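Local coordinates for armadillo repeat protein arm00016 (Synthetic construct, PDB 4D4E) that serves as a computationally designed armadillo repeat scaffold, intended for modular peptide recognition, at residues P15-Q20 with Q30-K35; Q20-D25 with L56-K61; S37-G42 with Q48-A53. All coordinates share one frame; numbering follows the deposited sequence. Where two conformers were deposited one is given.

Interaction 1: P15-Q20 with Q30-K35; sequences PQMVQQ and QSALRK
M17 and Q20 on helix 14-20 meet A32 and K35 on helix 26-40 in a compact, largely apolar helix-helix contact at the N-terminal end of the repeat stack. The axes of the two segments approach to 8.5 Å, and their N-to-C directions make an angle of 131°, well short of antiparallel. The small side chain of A32, at the point of nearest CA approach, is consistent with this closeness: M17 CA and A32 CA stand 5.4 Å apart. The methyl of A32 rests against both the backbone of M17 and the stem of Q20, with A32 CB 3.5 Å from M17 O and 3.4 Å from Q20 CB. The extended amide arm of Q20 continues past the same methyl, bringing OE1 within 3.6 Å of A32 CB. M17 leaves its helix with CG anti to the backbone N (chi1 170°), which carries the sulfur across to K35, where SD lies 4.0 Å from CB. Beyond that point the methionine bends at chi3, and its side chain also touches L36 among other apolar neighbours. K35 offers M17 only its stem; its chain bends away, and NZ bonds to S31 OG of the preceding turn at 2.9 Å, keeping the ammonium group off the apolar seam. With an alanine in place of M17, the K35 stem and L36 would probably lose a shared neighbour, and a gap would be likely to open between the helices. Inclined helices packed through an alanine, a methionine and the stems of longer side chains fit the all-helical armadillo repeat fold.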
ATOM      1  N   PRO A  15      26.013  -3.603  11.486  1.00 35.26           N
ATOM      2  CA  PRO A  15      25.587  -3.803  12.903  1.00 37.12           C
ATOM      3  C   PRO A  15      25.668  -2.541  13.754  1.00 36.73           C
ATOM      4  O   PRO A  15      24.771  -2.249  14.546  1.00 37.74           O
ATOM      5  CB  PRO A  15      26.539  -4.896  13.386  1.00 35.78           C
ATOM      6  CG  PRO A  15      26.717  -5.745  12.152  1.00 35.36           C
ATOM      7  CD  PRO A  15      26.870  -4.722  11.036  1.00 37.32           C
ATOM      8  N   GLN A  16      26.757  -1.816  13.583  1.00 36.90           N
ATOM      9  CA  GLN A  16      26.957  -0.538  14.187  1.00 38.54           C
ATOM     10  C   GLN A  16      25.816   0.428  13.825  1.00 36.95           C
ATOM     11  O   GLN A  16      25.235   1.131  14.694  1.00 35.30           O
ATOM     12  CB  GLN A  16      28.305   0.006  13.700  1.00 42.67           C
ATOM     13  CG  GLN A  16      28.820   1.197  14.467  1.00 53.96           C
ATOM     14  CD  GLN A  16      28.385   1.181  15.920  1.00 57.89           C
ATOM     15  OE1 GLN A  16      27.491   1.929  16.325  1.00 64.84           O
ATOM     16  NE2 GLN A  16      29.006   0.320  16.710  1.00 62.71           N
ATOM     17  N   MET A  17      25.498   0.498  12.550  1.00 33.80           N
ATOM     18  CA  MET A  17      24.414   1.387  12.161  1.00 36.14           C
ATOM     19  C   MET A  17      23.057   1.002  12.795  1.00 37.41           C
ATOM     20  O   MET A  17      22.285   1.888  13.223  1.00 37.16           O
ATOM     21  CB  MET A  17      24.358   1.454  10.672  1.00 40.13           C
ATOM     22  CG  MET A  17      23.160   2.135  10.066  1.00 49.87           C
ATOM     23  SD  MET A  17      23.044   1.510   8.374  1.00 64.15           S
ATOM     24  CE  MET A  17      22.158  -0.020   8.681  1.00 56.48           C
ATOM     25  N   VAL A  18      22.758  -0.301  12.851  1.00 33.40           N
ATOM     26  CA  VAL A  18      21.541  -0.767  13.503  1.00 32.90           C
ATOM     27  C   VAL A  18      21.446  -0.354  14.982  1.00 33.90           C
ATOM     28  O   VAL A  18      20.372   0.071  15.453  1.00 33.33           O
ATOM     29  CB  VAL A  18      21.394  -2.314  13.414  1.00 34.53           C
ATOM     30  CG1 VAL A  18      20.366  -2.836  14.456  1.00 33.18           C
ATOM     31  CG2 VAL A  18      21.036  -2.720  11.984  1.00 29.27           C
ATOM     32  N   GLN A  19      22.558  -0.477  15.702  1.00 33.59           N
ATOM     33  CA  GLN A  19      22.625  -0.003  17.072  1.00 37.56           C
ATOM     34  C   GLN A  19      22.253   1.484  17.210  1.00 38.72           C
ATOM     35  O   GLN A  19      21.571   1.871  18.175  1.00 37.47           O
ATOM     36  CB  GLN A  19      24.012  -0.224  17.648  1.00 41.74           C
ATOM     37  CG  GLN A  19      23.956  -0.437  19.142  1.00 52.24           C
ATOM     38  CD  GLN A  19      25.316  -0.251  19.777  1.00 64.45           C
ATOM     39  OE1 GLN A  19      26.331  -0.217  19.080  1.00 71.29           O
ATOM     40  NE2 GLN A  19      25.351  -0.139  21.106  1.00 70.00           N
ATOM     41  N   GLN A  20      22.699   2.302  16.251  1.00 36.86           N
ATOM     42  CA  GLN A  20      22.453   3.740  16.296  1.00 40.57           C
ATOM     43  C   GLN A  20      20.993   4.131  16.139  1.00 41.06           C
ATOM     44  O   GLN A  20      20.626   5.224  16.564  1.00 42.01           O
ATOM     45  CB  GLN A  20      23.318   4.481  15.277  1.00 39.81           C
ATOM     46  CG  GLN A  20      24.790   4.423  15.638  1.00 47.60           C
ATOM     47  CD  GLN A  20      25.688   4.865  14.496  1.00 54.83           C
ATOM     48  OE1 GLN A  20      25.240   5.032  13.350  1.00 60.27           O
ATOM     49  NE2 GLN A  20      26.968   5.080  14.802  1.00 56.31           N
ATOM     50  N   GLN A  30      19.294  10.118  13.203  1.00 33.09           N
ATOM     51  CA  GLN A  30      18.995  10.638  11.858  1.00 36.26           C
ATOM     52  C   GLN A  30      19.997  10.103  10.845  1.00 39.35           C
ATOM     53  O   GLN A  30      19.629   9.660   9.778  1.00 40.83           O
ATOM     54  CB  GLN A  30      19.176  12.173  11.892  1.00 43.00           C
ATOM     55  CG  GLN A  30      18.504  12.944  10.762  1.00 43.90           C
ATOM     56  CD  GLN A  30      19.137  14.322  10.486  1.00 47.12           C
ATOM     57  OE1 GLN A  30      20.172  14.692  11.062  1.00 54.41           O
ATOM     58  NE2 GLN A  30      18.535  15.064   9.575  1.00 38.00           N
ATOM     59  N   SER A  31      21.273  10.147  11.213  1.00 42.16           N
ATOM     60  CA  SER A  31      22.349   9.658  10.370  1.00 48.84           C
ATOM     61  C   SER A  31      22.219   8.147  10.087  1.00 48.74           C
ATOM     62  O   SER A  31      22.311   7.704   8.926  1.00 44.77           O
ATOM     63  CB  SER A  31      23.678   9.931  11.057  1.00 46.42           C
ATOM     64  OG  SER A  31      24.645  10.248  10.098  1.00 48.07           O
ATOM     65  N   ALA A  32      22.002   7.371  11.154  1.00 38.27           N
ATOM     66  CA  ALA A  32      21.826   5.931  10.983  1.00 38.96           C
ATOM     67  C   ALA A  32      20.627   5.630  10.104  1.00 34.37           C
ATOM     68  O   ALA A  32      20.756   4.917   9.091  1.00 32.53           O
ATOM     69  CB  ALA A  32      21.777   5.217  12.336  1.00 37.18           C
ATOM     70  N   LEU A  33      19.459   6.191  10.426  1.00 34.08           N
ATOM     71  CA  LEU A  33      18.308   6.018   9.546  1.00 32.07           C
ATOM     72  C   LEU A  33      18.588   6.457   8.120  1.00 35.40           C
ATOM     73  O   LEU A  33      18.112   5.810   7.225  1.00 34.01           O
ATOM     74  CB  LEU A  33      17.070   6.739  10.016  1.00 30.70           C
ATOM     75  CG  LEU A  33      15.836   6.032  10.483  1.00 36.09           C
ATOM     76  CD1 LEU A  33      14.781   7.103  10.613  1.00 32.59           C
ATOM     77  CD2 LEU A  33      15.379   4.913   9.546  1.00 34.68           C
ATOM     78  N   ARG A  34      19.341   7.553   7.940  1.00 42.60           N
ATOM     79  CA  ARG A  34      19.866   7.968   6.634  1.00 51.85           C
ATOM     80  C   ARG A  34      20.448   6.802   5.860  1.00 49.15           C
ATOM     81  O   ARG A  34      19.935   6.434   4.811  1.00 49.45           O
ATOM     82  CB  ARG A  34      21.013   8.967   6.793  1.00 59.81           C
ATOM     83  CG  ARG A  34      20.654  10.413   6.977  1.00 65.41           C
ATOM     84  CD  ARG A  34      20.649  11.203   5.668  1.00 75.01           C
ATOM     85  NE  ARG A  34      20.064  12.534   5.897  1.00 76.45           N
ATOM     86  CZ  ARG A  34      18.756  12.800   5.911  1.00 69.43           C
ATOM     87  NH1 ARG A  34      17.854  11.850   5.678  1.00 67.31           N
ATOM     88  NH2 ARG A  34      18.344  14.031   6.145  1.00 63.02           N
ATOM     89  N   LYS A  35      21.549   6.260   6.369  1.00 46.28           N
ATOM     90  CA  LYS A  35      22.310   5.259   5.648  1.00 48.47           C
ATOM     91  C   LYS A  35      21.448   4.024   5.383  1.00 46.89           C
ATOM     92  O   LYS A  35      21.368   3.513   4.247  1.00 41.32           O
ATOM     93  CB  LYS A  35      23.587   4.901   6.418  1.00 55.24           C
ATOM     94  CG  LYS A  35      24.633   6.027   6.419  1.00 66.12           C
ATOM     95  CD  LYS A  35      25.451   6.032   7.718  1.00 71.33           C
ATOM     96  CE  LYS A  35      26.088   7.389   8.015  1.00 68.43           C
ATOM     97  NZ  LYS A  35      25.144   8.538   7.838  1.00 66.45           N
TER

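Interaction 2: Q20-D25 with L56-K61; sequences QLNSPD and LSPLVK
P58 on the short helix 56-61 receives L21 and N22 from the linker that follows helix 14-20, a contact within the right-handed superhelical stack of the armadillo fold. The linker turns by a type I beta turn from Q20 to S23, with L21 and N22 at its two central positions. Helix 56-61 begins with L56, whose side chain is directed away from the linker and packs on I81 and A95. P58, in the first turn, makes the main contact: its CB lies 4.2 Å from L21 CD1, and the leucine meets the ring at about a right angle. In the conformer given, N22 OD1 comes to 3.7 Å from P58 CB and ND2 bonds to Q19 O, but a second conformer makes the amide's contacts less certain. A water lies in reach of both N22 OD1 and P58 O, 2.9 Å from P58 O, and could link turn and helix, though it has more acceptors in reach than protons. L59 sets off away from the linker toward L33, I78 and I81, yet its branch returns far enough for CD2 to reach L21 CD1 at 4.2 Å. Chi1 of -57° sets L21 CG anti to the carbonyl carbon, and CD1 is the methyl that meets both successive residues. At the last residue, K61 N closes the helical turn with a 3.0 Å hydrogen bond to S57 O.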
ATOM      1  N   GLN A  20      22.699   2.302  16.251  1.00 36.86           N
ATOM      2  CA  GLN A  20      22.453   3.740  16.296  1.00 40.57           C
ATOM      3  C   GLN A  20      20.993   4.131  16.139  1.00 41.06           C
ATOM      4  O   GLN A  20      20.626   5.224  16.564  1.00 42.01           O
ATOM      5  CB  GLN A  20      23.318   4.481  15.277  1.00 39.81           C
ATOM      6  CG  GLN A  20      24.790   4.423  15.638  1.00 47.60           C
ATOM      7  CD  GLN A  20      25.688   4.865  14.496  1.00 54.83           C
ATOM      8  OE1 GLN A  20      25.240   5.032  13.350  1.00 60.27           O
ATOM      9  NE2 GLN A  20      26.968   5.080  14.802  1.00 56.31           N
ATOM     10  N   LEU A  21      20.165   3.257  15.550  1.00 38.32           N
ATOM     11  CA  LEU A  21      18.696   3.457  15.537  1.00 38.71           C
ATOM     12  C   LEU A  21      18.112   3.536  16.956  1.00 44.18           C
ATOM     13  O   LEU A  21      17.024   4.058  17.150  1.00 50.09           O
ATOM     14  CB  LEU A  21      17.986   2.324  14.748  1.00 32.42           C
ATOM     15  CG  LEU A  21      18.420   2.123  13.293  1.00 31.73           C
ATOM     16  CD1 LEU A  21      17.554   1.063  12.664  1.00 31.85           C
ATOM     17  CD2 LEU A  21      18.335   3.440  12.456  1.00 34.47           C
ATOM     18  N   ASN A  22      18.830   2.954  17.920  1.00 50.67           N
ATOM     19  CA  ASN A  22      18.390   2.874  19.317  0.50 52.40           C
ATOM     20  C   ASN A  22      19.096   3.949  20.168  1.00 53.68           C
ATOM     21  O   ASN A  22      18.896   4.011  21.366  1.00 60.55           O
ATOM     22  CB  ASN A  22      18.636   1.454  19.910  0.50 54.99           C
ATOM     23  CG  ASN A  22      18.258   0.311  18.950  0.50 55.45           C
ATOM     24  OD1 ASN A  22      17.105  -0.128  18.893  0.50 58.36           O
ATOM     25  ND2 ASN A  22      19.244  -0.202  18.221  0.50 54.65           N
ATOM     26  N   SER A  23      19.925   4.785  19.531  1.00 51.80           N
ATOM     27  CA  SER A  23      20.656   5.891  20.183  1.00 54.20           C
ATOM     28  C   SER A  23      19.766   7.085  20.504  1.00 57.93           C
ATOM     29  O   SER A  23      19.039   7.537  19.632  1.00 49.33           O
ATOM     30  CB  SER A  23      21.772   6.395  19.269  1.00 54.32           C
ATOM     31  OG  SER A  23      22.162   7.718  19.599  1.00 57.61           O
ATOM     32  N   PRO A  24      19.844   7.624  21.745  1.00 63.93           N
ATOM     33  CA  PRO A  24      19.029   8.805  22.067  1.00 63.39           C
ATOM     34  C   PRO A  24      19.593  10.095  21.429  1.00 62.12           C
ATOM     35  O   PRO A  24      18.890  11.094  21.358  1.00 63.65           O
ATOM     36  CB  PRO A  24      19.088   8.881  23.608  1.00 64.34           C
ATOM     37  CG  PRO A  24      19.741   7.601  24.048  1.00 68.87           C
ATOM     38  CD  PRO A  24      20.640   7.207  22.908  1.00 63.63           C
ATOM     39  N   ASP A  25      20.839  10.063  20.974  1.00 58.72           N
ATOM     40  CA  ASP A  25      21.414  11.146  20.191  1.00 56.04           C
ATOM     41  C   ASP A  25      20.711  11.290  18.840  1.00 56.46           C
ATOM     42  O   ASP A  25      20.898  10.464  17.939  1.00 55.27           O
ATOM     43  CB  ASP A  25      22.907  10.891  19.971  1.00 61.65           C
ATOM     44  CG  ASP A  25      23.555  11.890  19.005  1.00 66.14           C
ATOM     45  OD1 ASP A  25      22.875  12.497  18.136  1.00 66.84           O
ATOM     46  OD2 ASP A  25      24.781  12.062  19.112  1.00 70.60           O
ATOM     47  N   LEU A  56      15.248  -4.873  11.253  1.00 24.84           N
ATOM     48  CA  LEU A  56      13.796  -4.798  11.228  1.00 26.09           C
ATOM     49  C   LEU A  56      13.049  -4.453  12.516  1.00 26.27           C
ATOM     50  O   LEU A  56      12.230  -3.514  12.547  1.00 23.39           O
ATOM     51  CB  LEU A  56      13.203  -6.089  10.579  1.00 28.98           C
ATOM     52  CG  LEU A  56      12.965  -6.031   9.077  1.00 28.45           C
ATOM     53  CD1 LEU A  56      14.153  -5.619   8.261  1.00 30.80           C
ATOM     54  CD2 LEU A  56      12.409  -7.365   8.565  1.00 31.32           C
ATOM     55  N   SER A  57      13.336  -5.165  13.593  1.00 26.76           N
ATOM     56  CA  SER A  57      12.664  -4.805  14.866  1.00 28.33           C
ATOM     57  C   SER A  57      12.919  -3.385  15.242  1.00 25.27           C
ATOM     58  O   SER A  57      11.985  -2.663  15.530  1.00 25.64           O
ATOM     59  CB  SER A  57      13.043  -5.738  16.036  1.00 28.45           C
ATOM     60  OG  SER A  57      11.915  -6.528  16.251  1.00 41.98           O
ATOM     61  N   PRO A  58      14.193  -2.955  15.230  1.00 25.65           N
ATOM     62  CA  PRO A  58      14.459  -1.558  15.642  1.00 25.95           C
ATOM     63  C   PRO A  58      13.781  -0.514  14.702  1.00 27.18           C
ATOM     64  O   PRO A  58      13.292   0.543  15.165  1.00 27.13           O
ATOM     65  CB  PRO A  58      16.003  -1.448  15.643  1.00 25.64           C
ATOM     66  CG  PRO A  58      16.541  -2.802  15.463  1.00 25.49           C
ATOM     67  CD  PRO A  58      15.427  -3.749  15.062  1.00 27.38           C
ATOM     68  N   LEU A  59      13.663  -0.839  13.414  1.00 27.40           N
ATOM     69  CA  LEU A  59      12.937   0.027  12.511  1.00 26.55           C
ATOM     70  C   LEU A  59      11.471   0.131  12.852  1.00 28.29           C
ATOM     71  O   LEU A  59      10.952   1.222  12.874  1.00 33.02           O
ATOM     72  CB  LEU A  59      13.092  -0.404  11.056  1.00 28.50           C
ATOM     73  CG  LEU A  59      14.154   0.078  10.115  1.00 31.90           C
ATOM     74  CD1 LEU A  59      13.688  -0.456   8.765  1.00 32.95           C
ATOM     75  CD2 LEU A  59      14.242   1.613  10.083  1.00 28.11           C
ATOM     76  N   VAL A  60      10.777  -0.989  13.074  1.00 28.53           N
ATOM     77  CA  VAL A  60       9.356  -0.988  13.488  1.00 26.96           C
ATOM     78  C   VAL A  60       9.152  -0.196  14.797  1.00 28.78           C
ATOM     79  O   VAL A  60       8.111   0.446  14.989  1.00 27.46           O
ATOM     80  CB  VAL A  60       8.851  -2.453  13.704  1.00 27.80           C
ATOM     81  CG1 VAL A  60       7.436  -2.473  14.278  1.00 29.29           C
ATOM     82  CG2 VAL A  60       8.882  -3.217  12.392  1.00 25.30           C
ATOM     83  N   LYS A  61      10.109  -0.311  15.723  1.00 25.55           N
ATOM     84  CA  LYS A  61       9.999   0.361  16.989  1.00 30.93           C
ATOM     85  C   LYS A  61      10.110   1.880  16.850  1.00 29.28           C
ATOM     86  O   LYS A  61       9.584   2.602  17.701  1.00 31.28           O
ATOM     87  CB  LYS A  61      11.040  -0.163  17.966  1.00 37.11           C
ATOM     88  CG  LYS A  61      10.834   0.332  19.376  1.00 50.23           C
ATOM     89  CD  LYS A  61      12.180   0.478  20.065  1.00 54.24           C
ATOM     90  CE  LYS A  61      12.168   1.582  21.117  1.00 50.23           C
ATOM     91  NZ  LYS A  61      13.582   1.984  21.283  1.00 53.20           N
TER
HETATM   92  O   HOH W   1      14.731   1.490  17.448  1.00 30.69           O

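Interaction 3: S37-G42 with Q48-A53; sequences SQIASG and QKLIEA
L50 pushes its branched end against I39 and A40, and almost all of the close packing between helix 26-40 and helix 44-52 gathers round this one leucine. CD1 lies against A40, 3.7 Å from A40 N and 3.8 Å from A40 CB, and also 3.9 Å from I39 CG2; CD2 is slightly farther from that methyl. I39 CG2, the branch anti to the backbone N, also comes to 3.8 Å from L50 CG, and the I39 and L50 side chains lie at a slant to each other. M17 of helix 14-20 touches both I39 and L50, so three helices converge here, as expected in the hydrophobic core of an armadillo repeat stack. The outer side is polar and looser. Beyond A40, the exposed S41 turns back on its own chain: its OG donates to Q38 O at 2.6 Å, tilted 29° from the carbonyl plane, and S41 N reaches that oxygen from the same face. G42 N follows with a bond to I39 O. On helix 44-52 the amide of Q48 looks away from the leucine; NE2 makes a weak, nearly straight bond (172°) to E52 OE2 at 3.2 Å, and OE1 accepts from Q88 NE2.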
ATOM      1  N   SER A  37      18.270   3.862   5.211  1.00 34.85           N
ATOM      2  CA  SER A  37      17.325   4.269   4.162  1.00 43.60           C
ATOM      3  C   SER A  37      17.980   4.072   2.792  1.00 40.44           C
ATOM      4  O   SER A  37      17.392   3.474   1.922  1.00 39.09           O
ATOM      5  CB  SER A  37      16.954   5.740   4.313  1.00 41.96           C
ATOM      6  OG  SER A  37      16.023   5.872   5.367  1.00 51.83           O
ATOM      7  N   GLN A  38      19.217   4.548   2.666  1.00 42.24           N
ATOM      8  CA  GLN A  38      20.031   4.414   1.464  1.00 44.58           C
ATOM      9  C   GLN A  38      20.155   2.920   1.034  1.00 47.43           C
ATOM     10  O   GLN A  38      19.866   2.579  -0.128  1.00 45.90           O
ATOM     11  CB  GLN A  38      21.394   5.035   1.726  1.00 49.27           C
ATOM     12  CG  GLN A  38      22.109   5.538   0.490  1.00 62.22           C
ATOM     13  CD  GLN A  38      23.627   5.461   0.620  1.00 66.65           C
ATOM     14  OE1 GLN A  38      24.173   5.215   1.709  1.00 72.14           O
ATOM     15  NE2 GLN A  38      24.319   5.651  -0.505  1.00 61.95           N
ATOM     16  N   ILE A  39      20.545   2.041   1.974  1.00 39.70           N
ATOM     17  CA  ILE A  39      20.738   0.638   1.680  1.00 35.18           C
ATOM     18  C   ILE A  39      19.429  -0.007   1.258  1.00 33.01           C
ATOM     19  O   ILE A  39      19.372  -0.672   0.248  1.00 33.77           O
ATOM     20  CB  ILE A  39      21.426  -0.078   2.872  1.00 37.16           C
ATOM     21  CG1 ILE A  39      22.857   0.485   3.038  1.00 38.28           C
ATOM     22  CG2 ILE A  39      21.458  -1.571   2.657  1.00 35.71           C
ATOM     23  CD1 ILE A  39      23.343   0.600   4.480  1.00 38.31           C
ATOM     24  N   ALA A  40      18.374   0.222   2.019  1.00 33.58           N
ATOM     25  CA  ALA A  40      17.008  -0.280   1.717  1.00 32.11           C
ATOM     26  C   ALA A  40      16.520   0.045   0.298  1.00 37.73           C
ATOM     27  O   ALA A  40      15.712  -0.702  -0.260  1.00 35.92           O
ATOM     28  CB  ALA A  40      16.021   0.237   2.754  1.00 33.68           C
ATOM     29  N   SER A  41      17.036   1.143  -0.286  1.00 39.62           N
ATOM     30  CA  SER A  41      16.693   1.508  -1.676  1.00 43.74           C
ATOM     31  C   SER A  41      17.575   0.806  -2.711  1.00 44.33           C
ATOM     32  O   SER A  41      17.284   0.891  -3.892  1.00 47.51           O
ATOM     33  CB  SER A  41      16.678   3.026  -1.901  1.00 38.26           C
ATOM     34  OG  SER A  41      17.931   3.598  -1.559  1.00 41.92           O
ATOM     35  N   GLY A  42      18.641   0.118  -2.268  1.00 44.99           N
ATOM     36  CA  GLY A  42      19.391  -0.821  -3.115  1.00 46.75           C
ATOM     37  C   GLY A  42      18.445  -1.957  -3.438  1.00 49.45           C
ATOM     38  O   GLY A  42      17.276  -1.927  -3.052  1.00 66.17           O
ATOM     39  N   GLN A  48      18.531  -7.753   2.135  1.00 36.32           N
ATOM     40  CA  GLN A  48      18.832  -8.992   2.838  1.00 34.00           C
ATOM     41  C   GLN A  48      19.898  -8.771   3.889  1.00 34.50           C
ATOM     42  O   GLN A  48      19.808  -9.315   5.014  1.00 34.80           O
ATOM     43  CB  GLN A  48      19.230 -10.111   1.842  1.00 33.56           C
ATOM     44  CG  GLN A  48      19.218 -11.468   2.479  1.00 36.74           C
ATOM     45  CD  GLN A  48      17.908 -11.744   3.185  1.00 37.57           C
ATOM     46  OE1 GLN A  48      16.843 -11.336   2.706  1.00 36.71           O
ATOM     47  NE2 GLN A  48      17.973 -12.462   4.314  1.00 35.95           N
ATOM     48  N   LYS A  49      20.901  -7.969   3.561  1.00 35.26           N
ATOM     49  CA  LYS A  49      21.901  -7.588   4.540  1.00 36.95           C
ATOM     50  C   LYS A  49      21.264  -6.921   5.777  1.00 38.02           C
ATOM     51  O   LYS A  49      21.633  -7.181   6.939  1.00 35.24           O
ATOM     52  CB  LYS A  49      22.864  -6.614   3.898  1.00 39.01           C
ATOM     53  CG  LYS A  49      23.390  -7.132   2.557  1.00 42.74           C
ATOM     54  CD  LYS A  49      24.556  -6.306   2.025  1.00 43.27           C
ATOM     55  CE  LYS A  49      25.848  -6.806   2.646  1.00 50.15           C
ATOM     56  NZ  LYS A  49      27.093  -6.188   2.090  1.00 58.92           N
ATOM     57  N   LEU A  50      20.288  -6.063   5.518  1.00 35.56           N
ATOM     58  CA  LEU A  50      19.609  -5.333   6.582  1.00 31.57           C
ATOM     59  C   LEU A  50      18.838  -6.255   7.495  1.00 32.63           C
ATOM     60  O   LEU A  50      18.849  -6.066   8.731  1.00 31.09           O
ATOM     61  CB  LEU A  50      18.620  -4.336   5.987  1.00 33.29           C
ATOM     62  CG  LEU A  50      19.247  -3.084   5.364  1.00 34.08           C
ATOM     63  CD1 LEU A  50      18.158  -2.241   4.721  1.00 35.73           C
ATOM     64  CD2 LEU A  50      20.040  -2.300   6.415  1.00 37.14           C
ATOM     65  N   ILE A  51      18.151  -7.237   6.884  1.00 29.39           N
ATOM     66  CA  ILE A  51      17.461  -8.268   7.621  1.00 29.30           C
ATOM     67  C   ILE A  51      18.430  -9.068   8.514  1.00 31.45           C
ATOM     68  O   ILE A  51      18.185  -9.259   9.726  1.00 30.76           O
ATOM     69  CB  ILE A  51      16.642  -9.162   6.661  1.00 27.96           C
ATOM     70  CG1 ILE A  51      15.424  -8.376   6.169  1.00 26.26           C
ATOM     71  CG2 ILE A  51      16.192 -10.422   7.378  1.00 31.83           C
ATOM     72  CD1 ILE A  51      14.671  -9.069   5.038  1.00 32.12           C
ATOM     73  N   GLU A  52      19.558  -9.460   7.936  1.00 32.15           N
ATOM     74  CA  GLU A  52      20.518 -10.270   8.624  1.00 33.88           C
ATOM     75  C   GLU A  52      21.323  -9.529   9.685  1.00 36.24           C
ATOM     76  O   GLU A  52      21.917 -10.170  10.570  1.00 33.07           O
ATOM     77  CB  GLU A  52      21.385 -10.967   7.614  1.00 36.66           C
ATOM     78  CG  GLU A  52      20.599 -12.116   6.984  1.00 40.78           C
ATOM     79  CD  GLU A  52      21.262 -12.593   5.737  1.00 44.08           C
ATOM     80  OE1 GLU A  52      22.226 -11.894   5.334  1.00 47.54           O
ATOM     81  OE2 GLU A  52      20.832 -13.640   5.179  1.00 47.49           O
ATOM     82  N   ALA A  53      21.308  -8.192   9.625  1.00 31.18           N
ATOM     83  CA  ALA A  53      21.957  -7.399  10.661  1.00 30.01           C
ATOM     84  C   ALA A  53      20.940  -7.018  11.755  1.00 32.26           C
ATOM     85  O   ALA A  53      21.282  -6.222  12.663  1.00 31.56           O
ATOM     86  CB  ALA A  53      22.628  -6.143  10.077  1.00 30.29           C
TER

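In the fold
All three contacts lie near the N-terminal end of the elongated stack. Interactions 1 and 2 have centres about 8 Å apart, interactions 1 and 3 about 11 Å, and interactions 2 and 3 about 14 Å. Helix 26-40 serves both interactions 1 and 3, which follow one another in sequence, whereas Q20 belongs to interactions 1 and 2, whose segments alternate along the chain. Interaction 3 falls between the two segments of interaction 2. Side chains join them into one continuous core: L33 meets L21 and L59, M17 ties interaction 1 to interaction 3, and I51 meets L56. The contacts thus knit the first four helices, with the linker after helix 14-20, at the N-terminal end of the designed solenoid.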